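Local coordinates for penicillin binding protein transpeptidase domain protein (Escherichia coli, PDB 4BJQ) that belongs to the penicillin-binding protein family and, as a small helix-and-strand fragment, associates as two chains through a shared antiparallel beta sheet, at residues W23-N28 / A61-K66; A39-N44 / I50-Q55. All blocks are in the same frame, centred on the assembly; numbering follows the deposited sequence.

Contact 1: W23-N28 / A61-K66; sequences WKALAN and ADYIKK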
loop_
_atom_site.group_PDB
_atom_site.type_symbol
_atom_site.label_atom_id
_atom_site.label_comp_id
_atom_site.label_asym_id
_atom_site.label_seq_id
_atom_site.Cartn_x
_atom_site.Cartn_y
_atom_site.Cartn_z
ATOM N N TRP A 23 -5.845 -4.995 -3.733
ATOM C CA TRP A 23 -5.534 -4.653 -5.130
ATOM C C TRP A 23 -5.889 -5.803 -6.066
ATOM O O TRP A 23 -6.528 -5.586 -7.097
ATOM C CB TRP A 23 -4.067 -4.246 -5.317
ATOM C CG TRP A 23 -3.769 -2.845 -4.821
ATOM C CD1 TRP A 23 -2.945 -2.505 -3.783
ATOM C CD2 TRP A 23 -4.307 -1.605 -5.329
ATOM N NE1 TRP A 23 -2.923 -1.142 -3.623
ATOM C CE2 TRP A 23 -3.755 -0.562 -4.547
ATOM C CE3 TRP A 23 -5.199 -1.276 -6.366
ATOM C CZ2 TRP A 23 -4.054 0.797 -4.775
ATOM C CZ3 TRP A 23 -5.497 0.065 -6.595
ATOM C CH2 TRP A 23 -4.928 1.091 -5.791
ATOM N N LYS A 24 -5.466 -7.015 -5.707
ATOM C CA LYS A 24 -5.868 -8.235 -6.419
ATOM C C LYS A 24 -7.384 -8.360 -6.499
ATOM O O LYS A 24 -7.919 -8.691 -7.545
ATOM C CB LYS A 24 -5.329 -9.480 -5.720
ATOM C CG LYS A 24 -3.890 -9.798 -6.022
ATOM C CD LYS A 24 -3.392 -10.920 -5.099
ATOM C CE LYS A 24 -1.888 -10.785 -4.855
ATOM N NZ LYS A 24 -1.122 -10.668 -6.152
ATOM N N ALA A 25 -8.068 -8.102 -5.392
ATOM C CA ALA A 25 -9.524 -8.161 -5.388
ATOM C C ALA A 25 -10.167 -7.160 -6.369
ATOM O O ALA A 25 -11.175 -7.490 -6.996
ATOM C CB ALA A 25 -10.075 -7.994 -3.973
ATOM N N LEU A 26 -9.590 -5.952 -6.499
ATOM C CA LEU A 26 -10.083 -4.968 -7.465
ATOM C C LEU A 26 -9.909 -5.519 -8.885
ATOM O O LEU A 26 -10.849 -5.505 -9.682
ATOM C CB LEU A 26 -9.380 -3.597 -7.318
ATOM C CG LEU A 26 -9.688 -2.470 -8.335
ATOM C CD1 LEU A 26 -11.155 -2.101 -8.350
ATOM C CD2 LEU A 26 -8.849 -1.200 -8.100
ATOM N N ALA A 27 -8.707 -6.000 -9.185
ATOM C CA ALA A 27 -8.389 -6.523 -10.506
ATOM C C ALA A 27 -9.325 -7.668 -10.921
ATOM O O ALA A 27 -9.875 -7.628 -12.023
ATOM C CB ALA A 27 -6.928 -6.950 -10.570
ATOM N N ASN A 28 -9.494 -8.665 -10.042
ATOM C CA ASN A 28 -10.409 -9.789 -10.251
ATOM C C ASN A 28 -11.853 -9.341 -10.503
ATOM O O ASN A 28 -12.496 -9.801 -11.445
ATOM C CB ASN A 28 -10.414 -10.736 -9.039
ATOM C CG ASN A 28 -9.064 -11.376 -8.757
ATOM O OD1 ASN A 28 -8.159 -11.392 -9.605
ATOM N ND2 ASN A 28 -8.929 -11.934 -7.557
ATOM N N ALA A 61 -19.767 -1.584 -7.621
ATOM C CA ALA A 61 -19.185 -0.304 -7.170
ATOM C C ALA A 61 -19.052 -0.172 -5.642
ATOM O O ALA A 61 -18.020 0.294 -5.143
ATOM C CB ALA A 61 -19.964 0.896 -7.756
ATOM N N ASP A 62 -20.097 -0.571 -4.913
ATOM C CA ASP A 62 -20.044 -0.640 -3.453
ATOM C C ASP A 62 -18.941 -1.592 -2.995
ATOM O O ASP A 62 -18.176 -1.259 -2.109
ATOM C CB ASP A 62 -21.377 -1.113 -2.866
ATOM C CG ASP A 62 -22.521 -0.148 -3.118
ATOM O OD1 ASP A 62 -22.355 0.825 -3.879
ATOM O OD2 ASP A 62 -23.617 -0.377 -2.555
ATOM N N TYR A 63 -18.872 -2.777 -3.606
ATOM C CA TYR A 63 -17.813 -3.757 -3.303
ATOM C C TYR A 63 -16.422 -3.111 -3.426
ATOM O O TYR A 63 -15.580 -3.262 -2.535
ATOM C CB TYR A 63 -17.921 -4.990 -4.220
ATOM C CG TYR A 63 -16.783 -5.985 -4.067
ATOM C CD1 TYR A 63 -16.818 -6.965 -3.076
ATOM C CD2 TYR A 63 -15.666 -5.944 -4.912
ATOM C CE1 TYR A 63 -15.782 -7.883 -2.926
ATOM C CE2 TYR A 63 -14.621 -6.858 -4.768
ATOM C CZ TYR A 63 -14.689 -7.823 -3.771
ATOM O OH TYR A 63 -13.667 -8.734 -3.610
ATOM N N ILE A 64 -16.206 -2.387 -4.520
ATOM C CA ILE A 64 -14.930 -1.709 -4.772
ATOM C C ILE A 64 -14.668 -0.598 -3.758
ATOM O O ILE A 64 -13.558 -0.477 -3.253
ATOM C CB ILE A 64 -14.839 -1.208 -6.229
ATOM C CG1 ILE A 64 -14.598 -2.408 -7.152
ATOM C CG2 ILE A 64 -13.712 -0.162 -6.405
ATOM C CD1 ILE A 64 -15.060 -2.204 -8.547
ATOM N N LYS A 65 -15.694 0.182 -3.431
ATOM C CA LYS A 65 -15.567 1.207 -2.399
ATOM C C LYS A 65 -15.095 0.630 -1.063
ATOM O O LYS A 65 -14.197 1.183 -0.430
ATOM C CB LYS A 65 -16.884 1.951 -2.198
ATOM C CG LYS A 65 -16.706 3.343 -1.543
ATOM C CD LYS A 65 -17.784 3.573 -0.479
ATOM C CE LYS A 65 -18.450 4.952 -0.607
ATOM N NZ LYS A 65 -17.519 6.109 -0.416
ATOM N N LYS A 66 -15.676 -0.500 -0.666
ATOM C CA LYS A 66 -15.403 -1.111 0.644
ATOM C C LYS A 66 -14.000 -1.724 0.762
ATOM O O LYS A 66 -13.534 -2.012 1.870
ATOM C CB LYS A 66 -16.479 -2.137 1.000
ATOM C CG LYS A 66 -17.848 -1.533 1.259
ATOM C CD LYS A 66 -18.814 -2.590 1.789
ATOM C CE LYS A 66 -20.273 -2.199 1.569
ATOM N NZ LYS A 66 -20.699 -1.008 2.353
HETATM O O HOH W 1 -12.776 -9.421 -6.008
#
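Leu26 and Ile64 form the apolar centre where helix 19-30 packs against helix 58-66, and their CA atoms are the nearest pair across 23-28 and 61-66, at 6.4 Å. The two side chains cross at about a right angle, and a single methyl of the leucine makes the contact. Leu26 CD1 lies 3.7 Å from Ile64 CG1 and 3.8 Å from Ile64 CG2, with the terminal CD1 of Ile64 only slightly farther off, at 3.9 Å from the same methyl. Leu26 reaches this place because its CG stands anti to the backbone N (chi1 175°), which swings the end of the side chain nearer to the facing helix than its CB bond alone would bring it. Both residues are buried, and both also rest on Ile72 of strand 72-76. The two helices thus pack side by side, with strand 72-76 lying against both of them, and Ile4 of the second subunit packs on Ile64 as well.

Toward the surface the contact turns polar. Tyr63 extends its ring from the second helix, CG anti to its own backbone N (chi1 174°), and brings the phenol end to Ala25, whose CB points at the opposite helix and sits 3.7 Å from Tyr63 OH. The carbonyl oxygen of Ala25 lies at the edge of the tyrosine ring, near its plane.

A water joins these two groups. It donates to Ala25 O at 2.7 Å and is hydrogen-bonded to Tyr63 OH at 2.6 Å, bridging a main-chain acceptor of one helix and a side-chain hydroxyl of the other. Ala29, one turn farther along helix 19-30, also touches the tyrosine, while Leu67 covers part of Ala25.

Contact 2: A39-N44 / I50-Q55; sequences ARINAN and IYLARQ. With SO4 (sulfate ion), chain M; SO4 (sulfate ion), chain J.
Arg40 and Ile41 of helix 34-42 face Ile50, Tyr51 and Leu52 at the start of strand 50-56, with the CA atoms of Ile41 and Ile50 nearest across the contact at 7.1 Å. Arg40 spans the gap: CG is anti to the backbone N (chi1 -174°) and the chain stays extended as far as NE, which delivers the guanidinium side-on to the carbonyl of Tyr51. NE donates to Tyr51 O at 2.9 Å, almost in line with the carbonyl bond (C=O...N 174°), and NH2 donates to the same oxygen at 2.9 Å from a position tilted off the carbonyl plane. The oxygen lies close to the guanidinium plane, so the two bonds fix the rotation of that flat group. Ile50 covers one of its faces, with CD1 3.7 Å above the guanidinium plane of Arg40, over its centre, and CG1 3.5 Å from Arg40 NH2. Beside this grip, Ile41 CG1 meets Leu52 CD2 at 4.0 Å, the two side chains crossing nearly at right angles.

Beyond the helix, the guanidinium of Arg54 lies over the Tyr51 ring, its NH1 above the ring centre, and holds at its edge a sulfate ion, probably from the crystallisation liquor: NH2 reaches O4 at 2.8 Å, and NH1 bonds to both O4 and O3. On the helix side, Asn42 ND2 donates a long hydrogen bond to a second sulfate. Glu77 forms a salt bridge to Arg54 NE, and Arg75 NH1 is hydrogen-bonded to Tyr51 OH. Ile50, Tyr51 and Ala53 pair with a strand of the second subunit in an antiparallel ladder. Arg40 ties helix 34-42 to the Tyr51 carbonyl of this interface strand, and its positive charge probably polarises that carbonyl.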
loop_
_atom_site.group_PDB
_atom_site.type_symbol
_atom_site.label_atom_id
_atom_site.label_comp_id
_atom_site.label_asym_id
_atom_site.label_seq_id
_atom_site.Cartn_x
_atom_site.Cartn_y
_atom_site.Cartn_z
ATOM N N ALA A 39 -0.104 -1.063 -15.035
ATOM C CA ALA A 39 0.469 -0.343 -16.172
ATOM C C ALA A 39 -0.306 0.940 -16.479
ATOM O O ALA A 39 0.293 1.999 -16.646
ATOM C CB ALA A 39 0.540 -1.244 -17.410
ATOM N N ARG A 40 -1.633 0.844 -16.520
ATOM C CA ARG A 40 -2.477 2.000 -16.815
ATOM C C ARG A 40 -2.400 3.071 -15.724
ATOM O O ARG A 40 -2.409 4.273 -16.022
ATOM C CB ARG A 40 -3.931 1.576 -17.033
ATOM C CG ARG A 40 -4.831 2.704 -17.495
ATOM C CD ARG A 40 -6.263 2.237 -17.660
ATOM N NE ARG A 40 -7.198 3.357 -17.788
ATOM C CZ ARG A 40 -7.394 4.045 -18.910
ATOM N NH1 ARG A 40 -6.718 3.746 -20.015
ATOM N NH2 ARG A 40 -8.265 5.038 -18.932
ATOM N N ILE A 41 -2.336 2.631 -14.467
ATOM C CA ILE A 41 -2.312 3.555 -13.332
ATOM C C ILE A 41 -0.939 4.220 -13.212
ATOM O O ILE A 41 -0.852 5.405 -12.885
ATOM C CB ILE A 41 -2.779 2.877 -12.013
ATOM C CG1 ILE A 41 -4.290 2.626 -12.062
ATOM C CG2 ILE A 41 -2.429 3.723 -10.788
ATOM C CD1 ILE A 41 -4.843 1.763 -10.910
ATOM N N ASN A 42 0.120 3.475 -13.531
ATOM C CA ASN A 42 1.497 3.977 -13.405
ATOM C C ASN A 42 2.051 4.745 -14.612
ATOM O O ASN A 42 3.168 5.266 -14.549
ATOM C CB ASN A 42 2.443 2.823 -13.070
ATOM C CG ASN A 42 2.201 2.248 -11.687
ATOM O OD1 ASN A 42 1.464 2.822 -10.880
ATOM N ND2 ASN A 42 2.829 1.105 -11.400
ATOM N N ALA A 43 1.282 4.795 -15.703
ATOM C CA ALA A 43 1.731 5.397 -16.960
ATOM C C ALA A 43 2.182 6.844 -16.778
ATOM O O ALA A 43 3.245 7.238 -17.260
ATOM C CB ALA A 43 0.635 5.304 -18.020
ATOM N N ASN A 44 1.368 7.619 -16.066
ATOM C CA ASN A 44 1.692 8.998 -15.730
ATOM C C ASN A 44 1.556 9.153 -14.229
ATOM O O ASN A 44 0.487 9.508 -13.739
ATOM C CB ASN A 44 0.768 9.967 -16.490
ATOM C CG ASN A 44 0.679 9.643 -17.982
ATOM O OD1 ASN A 44 -0.412 9.473 -18.523
ATOM N ND2 ASN A 44 1.836 9.531 -18.645
ATOM N N ILE A 50 -7.275 9.112 -13.707
ATOM C CA ILE A 50 -7.450 8.234 -14.863
ATOM C C ILE A 50 -8.616 7.276 -14.619
ATOM O O ILE A 50 -8.670 6.615 -13.589
ATOM C CB ILE A 50 -6.136 7.492 -15.259
ATOM C CG1 ILE A 50 -6.313 6.714 -16.565
ATOM C CG2 ILE A 50 -5.605 6.623 -14.103
ATOM C CD1 ILE A 50 -5.014 6.561 -17.368
ATOM N N TYR A 51 -9.549 7.239 -15.569
ATOM C CA TYR A 51 -10.696 6.353 -15.518
ATOM C C TYR A 51 -10.264 4.884 -15.544
ATOM O O TYR A 51 -9.325 4.503 -16.270
ATOM C CB TYR A 51 -11.655 6.618 -16.692
ATOM C CG TYR A 51 -12.500 7.867 -16.583
ATOM C CD1 TYR A 51 -13.536 7.950 -15.653
ATOM C CD2 TYR A 51 -12.265 8.970 -17.424
ATOM C CE1 TYR A 51 -14.337 9.107 -15.551
ATOM C CE2 TYR A 51 -13.043 10.130 -17.335
ATOM C CZ TYR A 51 -14.080 10.188 -16.388
ATOM O OH TYR A 51 -14.855 11.311 -16.289
ATOM N N LEU A 52 -10.962 4.070 -14.759
ATOM C CA LEU A 52 -10.743 2.620 -14.743
ATOM C C LEU A 52 -11.927 1.892 -15.374
ATOM O O LEU A 52 -11.756 1.028 -16.253
ATOM C CB LEU A 52 -10.485 2.124 -13.304
ATOM C CG LEU A 52 -9.201 2.645 -12.630
ATOM C CD1 LEU A 52 -8.984 2.042 -11.228
ATOM C CD2 LEU A 52 -7.979 2.411 -13.519
ATOM N N ALA A 53 -13.126 2.255 -14.928
ATOM C CA ALA A 53 -14.358 1.645 -15.409
ATOM C C ALA A 53 -15.531 2.614 -15.402
ATOM O O ALA A 53 -15.543 3.580 -14.658
ATOM C CB ALA A 53 -14.686 0.376 -14.609
ATOM N N ARG A 54 -16.517 2.329 -16.241
ATOM C CA ARG A 54 -17.615 3.227 -16.514
ATOM C C ARG A 54 -18.926 2.461 -16.442
ATOM O O ARG A 54 -18.989 1.276 -16.786
ATOM C CB ARG A 54 -17.484 3.823 -17.923
ATOM C CG ARG A 54 -16.193 4.616 -18.233
ATOM C CD ARG A 54 -15.916 5.732 -17.225
ATOM N NE ARG A 54 -16.988 6.720 -17.154
ATOM C CZ ARG A 54 -17.087 7.798 -17.933
ATOM N NH1 ARG A 54 -16.172 8.043 -18.862
ATOM N NH2 ARG A 54 -18.114 8.629 -17.789
ATOM N N GLN A 55 -19.985 3.149 -16.026
ATOM C CA GLN A 55 -21.312 2.540 -15.940
ATOM C C GLN A 55 -21.247 1.276 -15.084
ATOM O O GLN A 55 -21.762 0.226 -15.471
ATOM C CB GLN A 55 -21.882 2.209 -17.341
ATOM C CG GLN A 55 -21.768 3.321 -18.415
ATOM C CD GLN A 55 -22.443 4.638 -18.036
ATOM O OE1 GLN A 55 -21.898 5.717 -18.292
ATOM N NE2 GLN A 55 -23.624 4.559 -17.431
HETATM S S SO4 M . 3.995 -0.333 -8.062
HETATM O O1 SO4 M . 4.103 -0.761 -6.670
HETATM O O2 SO4 M . 3.032 0.767 -8.156
HETATM O O3 SO4 M . 5.310 0.098 -8.529
HETATM O O4 SO4 M . 3.504 -1.430 -8.896
HETATM S S SO4 J . -17.230 10.979 -20.721
HETATM O O1 SO4 J . -17.773 12.137 -20.014
HETATM O O2 SO4 J . -17.394 11.161 -22.162
HETATM O O3 SO4 J . -15.815 10.815 -20.384
HETATM O O4 SO4 J . -17.953 9.778 -20.321
#

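Contact 1 is the more deeply placed of the two, partly buried, its centre about 8 Å from that of the chain, whereas contact 2 is a surface contact with its centre about 11 Å from the same point; the centres of the two contacts stand about 14 Å apart and they do not touch. They hold different elements: 23-28 / 61-66 joins two helices, while 39-44 / 50-55 joins a helix to a strand, although each helix or strand of contact 2 neighbours one of contact 1 in sequence. The chemistry differs accordingly. The inner contact rests on aliphatic packing with a water bridge at its margin; the outer one adds a charged, direct hydrogen-bonded grip, with sulfate ions held at its flanks. Both also border the second subunit.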